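PDB 4OJU: SLH domain-containing protein from Pseudoflavonifractor capillosus, which is of unknown function but carries BspA-type leucine-rich repeats and binds magnesium, and may take part in protein binding. Local coordinates for residues Y87-S92 and S110-K115. Numbering follows the deposited sequence.
Sequences YCNSLS and SCDALK. With MG (magnesium ion), chain H; EDO (1,2-ethanediol), chain F.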
# COMPACT_ATOMS: atom_id res chain seq x y z
N TYR A 87 4.45 -13.37 5.04
CA TYR A 87 3.34 -14.26 4.68
C TYR A 87 2.91 -15.15 5.85
O TYR A 87 2.39 -16.25 5.64
CB TYR A 87 3.67 -15.10 3.41
CG TYR A 87 4.19 -14.23 2.28
CD1 TYR A 87 3.34 -13.38 1.58
CD2 TYR A 87 5.54 -14.23 1.96
CE1 TYR A 87 3.83 -12.53 0.59
CE2 TYR A 87 6.04 -13.40 0.95
CZ TYR A 87 5.18 -12.54 0.28
OH TYR A 87 5.67 -11.72 -0.71
N CYS A 88 3.06 -14.63 7.08
CA CYS A 88 2.63 -15.32 8.31
C CYS A 88 1.23 -14.82 8.62
O CYS A 88 1.04 -13.84 9.33
CB CYS A 88 3.61 -15.07 9.46
SG CYS A 88 5.19 -15.93 9.25
N ASN A 89 0.25 -15.49 8.05
CA ASN A 89 -1.10 -15.01 8.09
C ASN A 89 -1.82 -15.19 9.41
O ASN A 89 -2.89 -14.60 9.56
CB ASN A 89 -1.91 -15.54 6.92
CG ASN A 89 -1.68 -14.67 5.69
OD1 ASN A 89 -1.30 -13.46 5.75
ND2 ASN A 89 -1.88 -15.28 4.53
N SER A 90 -1.21 -15.84 10.40
CA SER A 90 -1.84 -15.93 11.72
C SER A 90 -1.07 -15.08 12.73
O SER A 90 -1.46 -15.02 13.88
CB SER A 90 -1.92 -17.37 12.20
OG SER A 90 -2.67 -18.14 11.28
N LEU A 91 0.00 -14.42 12.31
CA LEU A 91 0.85 -13.65 13.21
C LEU A 91 0.16 -12.35 13.63
O LEU A 91 -0.08 -11.48 12.80
CB LEU A 91 2.23 -13.38 12.58
CG LEU A 91 3.27 -12.62 13.42
CD1 LEU A 91 3.55 -13.31 14.77
CD2 LEU A 91 4.55 -12.43 12.64
N SER A 92 -0.16 -12.22 14.94
CA SER A 92 -0.82 -11.01 15.41
C SER A 92 -0.07 -10.32 16.54
O SER A 92 -0.37 -9.18 16.86
CB SER A 92 -2.24 -11.32 15.87
OG SER A 92 -2.24 -12.27 16.93
N SER A 110 3.06 -8.79 4.11
CA SER A 110 1.86 -9.61 3.85
C SER A 110 1.47 -10.51 5.07
O SER A 110 1.23 -11.72 4.92
CB SER A 110 2.10 -10.47 2.60
OG SER A 110 0.97 -11.22 2.20
N CYS A 111 1.44 -9.91 6.27
CA CYS A 111 1.02 -10.51 7.55
C CYS A 111 -0.33 -9.89 7.83
O CYS A 111 -0.42 -8.87 8.51
CB CYS A 111 2.03 -10.22 8.66
SG CYS A 111 3.59 -11.11 8.49
N ASP A 112 -1.37 -10.48 7.29
CA ASP A 112 -2.69 -9.88 7.28
C ASP A 112 -3.40 -9.85 8.64
O ASP A 112 -4.35 -9.08 8.77
CB ASP A 112 -3.57 -10.54 6.20
CG ASP A 112 -3.00 -10.38 4.79
OD1 ASP A 112 -2.17 -9.46 4.57
OD2 ASP A 112 -3.45 -11.13 3.90
N ALA A 113 -2.92 -10.60 9.64
CA ALA A 113 -3.53 -10.56 10.98
C ALA A 113 -2.74 -9.58 11.90
O ALA A 113 -3.12 -9.40 13.06
CB ALA A 113 -3.56 -11.95 11.59
N LEU A 114 -1.66 -8.98 11.39
CA LEU A 114 -0.83 -8.05 12.19
C LEU A 114 -1.44 -6.65 12.13
O LEU A 114 -1.44 -6.01 11.07
CB LEU A 114 0.62 -8.09 11.69
CG LEU A 114 1.68 -7.37 12.57
CD1 LEU A 114 1.74 -7.92 14.01
CD2 LEU A 114 3.05 -7.45 11.93
N LYS A 115 -2.03 -6.20 13.24
CA LYS A 115 -2.74 -4.90 13.28
C LYS A 115 -1.91 -3.76 13.88
O LYS A 115 -2.17 -2.59 13.61
CB LYS A 115 -4.04 -5.03 14.08
CG LYS A 115 -5.03 -6.03 13.49
CD LYS A 115 -6.31 -6.05 14.32
CE LYS A 115 -7.21 -7.19 13.95
NZ LYS A 115 -8.56 -7.03 14.55
MG MG H . -3.05 -11.24 1.72
C1 EDO F . -5.99 -1.69 14.62
O1 EDO F . -4.74 -1.03 14.81
C2 EDO F . -7.14 -0.70 14.88
O2 EDO F . -7.00 0.42 14.04
O HOH W 1 -0.43 -11.85 10.23
O HOH W 2 -2.27 -13.08 2.07
O HOH W 3 -1.72 -7.16 15.90
O HOH W 4 -1.37 -10.04 1.85
O HOH W 5 -4.94 -12.42 1.38
O HOH W 6 -4.26 -9.53 1.10
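Asp112 OD2 binds magnesium at 2.2 Å, with Glu105 of the second subunit and four waters completing the shell; the metal thus bridges the 110-115 loop to that subunit. Two of the metal-bound waters are held by the second shell: water 4 donates to Asp112 OD1 and also hydrogen-bonds Ser110 OG, while water 2 accepts a weak hydrogen bond from Asn89 ND2. The other end of the same amide receives Asp112 N, which reaches across to Asn89 OD1 in a weak but nearly straight hydrogen bond (3.4 Å, 171° at the hydrogen). With chi1 at -83°, Asn89 brings its amide toward the other loop, where OD1 also lies 3.2 Å from Ser110 O, an acceptor like itself and no hydrogen bond.

Water 1 joins the backbones more firmly: it donates to Cys88 O and Leu91 O, both at 2.6 Å, and accepts from Ala113 N. The methyl of Ala113 points at the other loop and rests on Asn89 O (CB to O 3.4 Å). Deeper in, both cysteines hold SG anti to the carbonyl carbon, and Cys111 SG packs against Cys88 CB at 4.1 Å; the sulfurs are not bonded to each other. Ser110 CB and OG lie obliquely against the CD1–CE1 side of the Tyr87 ring, whose OH hydrogen-bonds to Tyr87 of the second subunit.

The type I turns Cys88–Leu91 and Cys111–Leu114 lie one above the other on successive coils of the leucine-rich-repeat solenoid, following strands 79-80 and 102-103 and leading into strands 93-95 and 116-119.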